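Local coordinates for Lactamase_B domain-containing protein (PDB 7EV5) that is a dizinc hydrolase of the metallo-beta-lactamase fold with dual activity, probably as a B3 beta-lactamase and a glyoxalase II, at residues A[17-22]-A[118-123]; A[143-148]-A[184-189]; A[61-66]-A[100-105]. All blocks are in the same frame, centred on the assembly; numbering follows the deposited sequence.

Interaction 1: residues A[17-22]-A[118-123]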
# COMPACT_ATOMS: atom_id res chain seq x y z
N LEU A 17 -8.41 -7.49 -0.56
CA LEU A 17 -9.15 -7.88 0.63
C LEU A 17 -10.61 -8.05 0.25
O LEU A 17 -11.16 -7.20 -0.46
CB LEU A 17 -9.02 -6.78 1.69
CG LEU A 17 -9.77 -6.95 3.02
CD1 LEU A 17 -9.21 -8.11 3.85
CD2 LEU A 17 -9.72 -5.64 3.81
N TYR A 18 -11.24 -9.13 0.69
CA TYR A 18 -12.61 -9.41 0.27
C TYR A 18 -13.42 -9.92 1.46
O TYR A 18 -12.89 -10.19 2.54
CB TYR A 18 -12.65 -10.40 -0.90
CG TYR A 18 -11.83 -11.65 -0.66
CD1 TYR A 18 -12.36 -12.71 0.06
CD2 TYR A 18 -10.53 -11.77 -1.14
CE1 TYR A 18 -11.62 -13.85 0.30
CE2 TYR A 18 -9.79 -12.91 -0.91
CZ TYR A 18 -10.34 -13.95 -0.19
OH TYR A 18 -9.62 -15.09 0.05
N ASN A 19 -14.74 -10.01 1.24
CA ASN A 19 -15.69 -10.52 2.22
C ASN A 19 -16.50 -11.65 1.58
O ASN A 19 -16.34 -11.96 0.39
CB ASN A 19 -16.58 -9.41 2.81
CG ASN A 19 -17.46 -8.72 1.77
OD1 ASN A 19 -17.73 -9.25 0.69
ND2 ASN A 19 -17.95 -7.53 2.12
N ASP A 20 -17.40 -12.24 2.37
CA ASP A 20 -18.19 -13.36 1.87
C ASP A 20 -19.19 -12.94 0.80
O ASP A 20 -19.58 -13.78 -0.02
CB ASP A 20 -18.87 -14.10 3.02
CG ASP A 20 -17.89 -14.88 3.87
OD1 ASP A 20 -16.72 -15.02 3.47
OD2 ASP A 20 -18.29 -15.37 4.95
N ASP A 21 -19.59 -11.67 0.78
CA ASP A 21 -20.46 -11.12 -0.25
C ASP A 21 -19.73 -10.81 -1.55
O ASP A 21 -20.32 -10.20 -2.45
CB ASP A 21 -21.16 -9.85 0.24
CG ASP A 21 -22.18 -10.13 1.33
OD1 ASP A 21 -22.53 -9.18 2.07
OD2 ASP A 21 -22.63 -11.28 1.44
N LYS A 22 -18.46 -11.20 -1.66
CA LYS A 22 -17.63 -11.04 -2.86
C LYS A 22 -17.36 -9.58 -3.22
O LYS A 22 -17.08 -9.26 -4.38
CB LYS A 22 -18.15 -11.85 -4.05
CG LYS A 22 -18.03 -13.36 -3.85
CD LYS A 22 -17.30 -14.02 -5.01
CE LYS A 22 -16.94 -15.46 -4.70
NZ LYS A 22 -15.53 -15.78 -5.09
N ILE A 118 -14.92 1.66 3.91
CA ILE A 118 -15.17 1.39 2.50
C ILE A 118 -16.24 0.30 2.47
O ILE A 118 -15.94 -0.87 2.73
CB ILE A 118 -13.91 0.93 1.75
CG1 ILE A 118 -12.77 1.96 1.86
CG2 ILE A 118 -14.23 0.61 0.28
CD1 ILE A 118 -13.03 3.27 1.16
N GLY A 119 -17.47 0.68 2.15
CA GLY A 119 -18.55 -0.30 2.24
C GLY A 119 -18.68 -0.76 3.68
O GLY A 119 -18.83 0.05 4.60
N THR A 120 -18.60 -2.07 3.91
CA THR A 120 -18.59 -2.60 5.27
C THR A 120 -17.19 -2.91 5.79
O THR A 120 -17.06 -3.49 6.87
CB THR A 120 -19.51 -3.82 5.41
OG1 THR A 120 -19.18 -4.79 4.42
CG2 THR A 120 -20.98 -3.41 5.29
N PHE A 121 -16.14 -2.55 5.05
CA PHE A 121 -14.78 -2.71 5.53
C PHE A 121 -14.38 -1.45 6.30
O PHE A 121 -14.38 -0.36 5.73
CB PHE A 121 -13.80 -2.88 4.37
CG PHE A 121 -14.10 -4.03 3.46
CD1 PHE A 121 -13.56 -5.29 3.70
CD2 PHE A 121 -14.89 -3.86 2.34
CE1 PHE A 121 -13.82 -6.35 2.84
CE2 PHE A 121 -15.16 -4.92 1.48
CZ PHE A 121 -14.62 -6.16 1.74
N THR A 122 -14.01 -1.61 7.56
CA THR A 122 -13.50 -0.48 8.32
C THR A 122 -12.02 -0.66 8.60
O THR A 122 -11.57 -1.76 8.94
CB THR A 122 -14.29 -0.24 9.61
OG1 THR A 122 -15.66 0.00 9.28
CG2 THR A 122 -13.75 0.99 10.36
N PHE A 123 -11.28 0.43 8.44
CA PHE A 123 -9.84 0.45 8.65
C PHE A 123 -9.49 1.54 9.64
O PHE A 123 -10.12 2.60 9.67
CB PHE A 123 -9.12 0.78 7.34
CG PHE A 123 -9.44 -0.15 6.22
CD1 PHE A 123 -8.79 -1.37 6.10
CD2 PHE A 123 -10.39 0.19 5.28
CE1 PHE A 123 -9.09 -2.24 5.06
CE2 PHE A 123 -10.69 -0.66 4.23
CZ PHE A 123 -10.04 -1.87 4.12
O HOH W 1 -17.01 -6.09 4.59
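Leu17 meets two phenylalanines of the 118-123 segment. Its CG, anti to the backbone N (chi1 178°), lies 4.1 Å from Phe121 CE1, the Leu17 and Phe121 side chains sliding past each other in opposite directions. The Leu17 and Phe123 side chains instead meet tip to tip, Leu17 CD2 coming 3.7 Å from Phe123 CE1 at the edge of that ring. The CB of Tyr18 points away from the 118-123 segment, its side chain packing on Met1 and Leu45, and the residue contributes backbone instead: Tyr18 C sits at the edge of the Phe121 ring, near its plane, 3.8 Å from Phe121 CE1. At Asn19 the chain leaves strand 12-18 and enters a type I turn closed by Lys22 N to Asn19 O. The Asn19 side chain crosses Phe121 at about a right angle, its amide plane only 14° from the ring plane and Asn19 ND2 3.6 Å from Phe121 CZ. Asn19 ND2 donates to a water at 3.0 Å and also to Glu23 OE1. That water lies over the centre of the Phe121 ring; its link to Thr120 OG1 is too short to be trusted. Gly119, with positive phi, and Thr120 form a type II' hairpin turn. The contact joins the end of strand 12-18 in one sheet of the metallo-beta-lactamase sandwich to the start of strand 121-127 in the other, and Phe121 also packs on Val25, Leu48 and Tyr140. Cohesion between the segments thus rests mainly on apolar and ring contacts, with Phe121 at their centre.

Interaction 2: residues A[143-148]-A[184-189]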
# COMPACT_ATOMS: atom_id res chain seq x y z
N GLU A 143 -9.81 -9.02 10.41
CA GLU A 143 -8.96 -10.16 10.10
C GLU A 143 -7.51 -9.94 10.52
O GLU A 143 -6.64 -10.70 10.11
CB GLU A 143 -9.05 -10.56 8.63
CG GLU A 143 -10.46 -10.94 8.16
CD GLU A 143 -10.99 -12.21 8.81
OE1 GLU A 143 -10.18 -13.05 9.23
OE2 GLU A 143 -12.23 -12.36 8.88
N ALA A 144 -7.25 -8.92 11.34
CA ALA A 144 -5.95 -8.72 11.96
C ALA A 144 -4.82 -8.65 10.93
O ALA A 144 -3.83 -9.38 11.00
CB ALA A 144 -5.67 -9.78 13.03
N VAL A 145 -4.97 -7.75 9.96
CA VAL A 145 -3.99 -7.58 8.90
C VAL A 145 -3.75 -6.09 8.70
O VAL A 145 -4.68 -5.28 8.75
CB VAL A 145 -4.41 -8.28 7.59
CG1 VAL A 145 -5.80 -7.88 7.17
CG2 VAL A 145 -3.41 -8.00 6.47
N LEU A 146 -2.48 -5.73 8.49
CA LEU A 146 -2.05 -4.35 8.31
C LEU A 146 -1.45 -4.21 6.92
O LEU A 146 -0.45 -4.86 6.60
CB LEU A 146 -1.00 -4.00 9.37
CG LEU A 146 -0.37 -2.60 9.26
CD1 LEU A 146 -1.35 -1.53 9.70
CD2 LEU A 146 0.91 -2.56 10.10
N PHE A 147 -2.05 -3.35 6.10
CA PHE A 147 -1.51 -3.07 4.76
C PHE A 147 -0.66 -1.82 4.91
O PHE A 147 -1.16 -0.70 4.84
CB PHE A 147 -2.65 -2.92 3.77
CG PHE A 147 -3.56 -4.12 3.72
CD1 PHE A 147 -3.21 -5.22 2.95
CD2 PHE A 147 -4.72 -4.17 4.47
CE1 PHE A 147 -4.01 -6.33 2.90
CE2 PHE A 147 -5.53 -5.29 4.44
CZ PHE A 147 -5.18 -6.38 3.66
N SER A 148 0.64 -2.02 5.14
CA SER A 148 1.54 -0.95 5.55
C SER A 148 2.54 -0.53 4.47
O SER A 148 3.49 0.19 4.78
CB SER A 148 2.28 -1.35 6.84
OG SER A 148 2.75 -2.69 6.78
N ARG A 184 -0.11 -10.66 16.70
CA ARG A 184 -0.57 -11.59 15.68
C ARG A 184 -0.94 -10.92 14.36
O ARG A 184 -1.23 -11.62 13.39
CB ARG A 184 -1.74 -12.46 16.18
CG ARG A 184 -3.14 -11.86 16.00
CD ARG A 184 -4.25 -12.90 16.24
NE ARG A 184 -5.57 -12.36 15.91
CZ ARG A 184 -6.42 -12.91 15.06
NH1 ARG A 184 -6.09 -14.03 14.42
NH2 ARG A 184 -7.60 -12.35 14.83
N THR A 185 -0.91 -9.58 14.31
CA THR A 185 -1.28 -8.86 13.10
C THR A 185 -0.35 -9.21 11.95
O THR A 185 0.87 -9.13 12.08
CB THR A 185 -1.20 -7.36 13.35
OG1 THR A 185 -2.00 -7.02 14.49
CG2 THR A 185 -1.72 -6.58 12.13
N ILE A 186 -0.93 -9.59 10.81
CA ILE A 186 -0.13 -9.83 9.62
C ILE A 186 0.35 -8.50 9.05
O ILE A 186 -0.44 -7.56 8.91
CB ILE A 186 -0.94 -10.63 8.59
CG1 ILE A 186 -1.11 -12.08 9.07
CG2 ILE A 186 -0.27 -10.59 7.22
CD1 ILE A 186 -2.11 -12.88 8.25
N VAL A 187 1.64 -8.42 8.77
CA VAL A 187 2.22 -7.27 8.08
C VAL A 187 2.19 -7.60 6.59
O VAL A 187 2.97 -8.43 6.10
CB VAL A 187 3.62 -6.94 8.58
CG1 VAL A 187 4.23 -5.79 7.77
CG2 VAL A 187 3.57 -6.57 10.05
N ALA A 188 1.25 -6.99 5.87
CA ALA A 188 1.09 -7.19 4.43
C ALA A 188 1.77 -6.00 3.77
O ALA A 188 1.17 -4.93 3.60
CB ALA A 188 -0.39 -7.31 4.06
N SER A 189 3.03 -6.18 3.41
CA SER A 189 3.91 -5.11 2.96
C SER A 189 4.05 -5.11 1.45
O SER A 189 3.56 -5.99 0.74
CB SER A 189 5.28 -5.24 3.63
OG SER A 189 5.98 -6.35 3.08
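Leu146 N donates to Ile186 O at 2.8 Å, and Leu146 O in turn receives Ala188 N at 2.8 Å. Ala144 O begins the series, accepting Ile186 N at 2.9 Å; Thr185 CA adds a CH...O contact to the same oxygen. The bond from Ser148 N to Ala188 O is weak. Strands 145-148 and 186-189 therefore pair in parallel, their directions diverging by 27°. On the face of Val145 and Ala188, Val145 CG2, anti to the backbone N, is the methyl that touches Ala188 CB at 3.9 Å, and it also lies over the Phe147 ring, offset toward the rim. Ala188 CB comes within 3.7 Å of Phe147 CD1, while the ring itself stacks on Phe27. On the face of Leu146 and Val187, Leu146 CB meets Thr185 CG2, and Val187 CG1 lies 3.6 Å from Ser148 OG. At the start of the strand, Ala144 and Val145 form a G1 beta bulge opposite Tyr140; Ala144 CB rests over one face of the Arg184 guanidinium, 3.7 Å from Arg184 NH2. Zinc ligand Asp150 follows the first strand directly, its side chain about 8 Å from that of Ser148, and His191 follows the second. The arrangement is a beta-alpha-beta crossover through helix 167-178, in a sheet of the alpha-beta/beta-alpha sandwich of metallo-beta-lactamases.

Interaction 3: residues A[61-66]-A[100-105]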
# COMPACT_ATOMS: atom_id res chain seq x y z
N GLY A 61 1.19 1.50 -11.14
CA GLY A 61 1.21 1.33 -12.59
C GLY A 61 -0.08 0.78 -13.17
O GLY A 61 -0.38 1.03 -14.34
N ALA A 62 -0.86 0.05 -12.38
CA ALA A 62 -2.14 -0.49 -12.83
C ALA A 62 -3.34 0.32 -12.37
O ALA A 62 -4.48 -0.08 -12.62
CB ALA A 62 -2.27 -1.94 -12.37
N VAL A 63 -3.12 1.48 -11.73
CA VAL A 63 -4.24 2.26 -11.19
C VAL A 63 -5.21 2.68 -12.30
O VAL A 63 -6.43 2.50 -12.17
CB VAL A 63 -3.72 3.46 -10.38
CG1 VAL A 63 -4.84 4.45 -10.11
CG2 VAL A 63 -3.14 2.98 -9.06
N ASP A 64 -4.69 3.24 -13.40
CA ASP A 64 -5.55 3.70 -14.49
C ASP A 64 -6.49 2.59 -14.96
O ASP A 64 -7.71 2.76 -15.03
CB ASP A 64 -4.68 4.13 -15.68
CG ASP A 64 -4.13 5.55 -15.57
OD1 ASP A 64 -4.75 6.41 -14.89
OD2 ASP A 64 -3.08 5.82 -16.19
N ALA A 65 -5.92 1.44 -15.30
CA ALA A 65 -6.71 0.36 -15.88
C ALA A 65 -7.72 -0.17 -14.87
O ALA A 65 -8.88 -0.42 -15.22
CB ALA A 65 -5.80 -0.75 -16.38
N VAL A 66 -7.31 -0.35 -13.62
CA VAL A 66 -8.23 -0.85 -12.61
C VAL A 66 -9.33 0.17 -12.33
O VAL A 66 -10.52 -0.16 -12.29
CB VAL A 66 -7.46 -1.25 -11.34
CG1 VAL A 66 -8.42 -1.62 -10.24
CG2 VAL A 66 -6.53 -2.42 -11.63
N ILE A 100 6.18 6.50 -15.59
CA ILE A 100 4.98 5.78 -15.21
C ILE A 100 4.08 6.77 -14.49
O ILE A 100 4.55 7.48 -13.60
CB ILE A 100 5.31 4.58 -14.32
CG1 ILE A 100 6.11 3.55 -15.13
CG2 ILE A 100 4.03 3.95 -13.77
CD1 ILE A 100 6.71 2.44 -14.32
N THR A 101 2.82 6.85 -14.91
CA THR A 101 1.91 7.86 -14.39
C THR A 101 0.48 7.35 -14.47
O THR A 101 0.17 6.42 -15.22
CB THR A 101 1.94 9.14 -15.24
OG1 THR A 101 1.65 8.79 -16.60
CG2 THR A 101 3.29 9.86 -15.16
N THR A 102 -0.39 7.99 -13.69
CA THR A 102 -1.82 7.93 -13.95
C THR A 102 -2.21 9.10 -14.85
O THR A 102 -1.43 10.04 -15.06
CB THR A 102 -2.64 7.98 -12.66
OG1 THR A 102 -2.48 9.27 -12.06
CG2 THR A 102 -2.20 6.89 -11.69
N ALA A 103 -3.42 9.03 -15.38
CA ALA A 103 -3.95 10.09 -16.23
C ALA A 103 -4.88 11.04 -15.48
O ALA A 103 -5.28 12.07 -16.04
CB ALA A 103 -4.69 9.49 -17.43
N LYS A 104 -5.20 10.73 -14.23
CA LYS A 104 -6.12 11.49 -13.40
C LYS A 104 -5.58 11.49 -11.98
O LYS A 104 -4.97 10.50 -11.56
CB LYS A 104 -7.51 10.83 -13.38
CG LYS A 104 -8.25 10.85 -14.71
CD LYS A 104 -9.58 10.11 -14.58
CE LYS A 104 -10.35 10.12 -15.89
NZ LYS A 104 -11.68 9.46 -15.77
N PRO A 105 -5.79 12.57 -11.23
CA PRO A 105 -5.41 12.57 -9.81
C PRO A 105 -6.30 11.65 -8.99
O PRO A 105 -7.33 11.15 -9.46
CB PRO A 105 -5.59 14.03 -9.38
CG PRO A 105 -6.61 14.59 -10.34
CD PRO A 105 -6.40 13.85 -11.65
O HOH W 2 -1.21 7.72 -17.61
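Asp64 turns its carboxylate onto the backbone at Thr102 and Ala103, CG lying anti to its own carbonyl carbon (chi1 -83°). Asp64 OD1 presents its syn lone pair to Ala103 N, 3.0 Å away in a nearly straight bond of 167°, and also forms a salt bridge with Arg67 NH1 of the same helix. Asp64 OD2 lies 3.3 Å from Thr102 CA and accepts from a water, 3.0 Å distant, that links it to Thr101 OG1. Val63 and Thr102 cross obliquely, touching methyl to methyl with Val63 CG1 3.9 Å from Thr102 CG2. Val63 and Asp64 open helix 63-70, which follows the HxHxDH zinc-binding signature of the superfamily, here His54, His56, Asp58 and His59; the Val63 and His59 side chains are about 7 Å apart. Thr102 OG1 is tied within its own segment, donating to Lys104 O at 2.8 Å from above the carbonyl plane, a bond that spans Ala103. At the other end of the contact, Ile100 lays CG2 on the bare backbone of Gly61, 4.0 Å from Gly61 CA, while its side chain also packs on Phe57.

How the interactions relate
Interactions 1 and 2 belong together: their centres are 15 Å apart, both reach the sheet containing strands 121-127 and 145-149, and Leu17 CD2 comes 4.3 Å from Phe147 CE2, so their apolar clusters join between the sheets. Interaction 3 stands apart, 25 Å from interaction 2 on the opposite side of the chain's centre and 23 Å from interaction 1, centre to centre. In sequence it is nested within the loop that interaction 1 closes. Interactions 2 and 3 each flank zinc-ligand sequences: the Ser148 side chain and Gly61 each lie about 11 Å from a zinc ion. Interaction 1 is remote from the metal site.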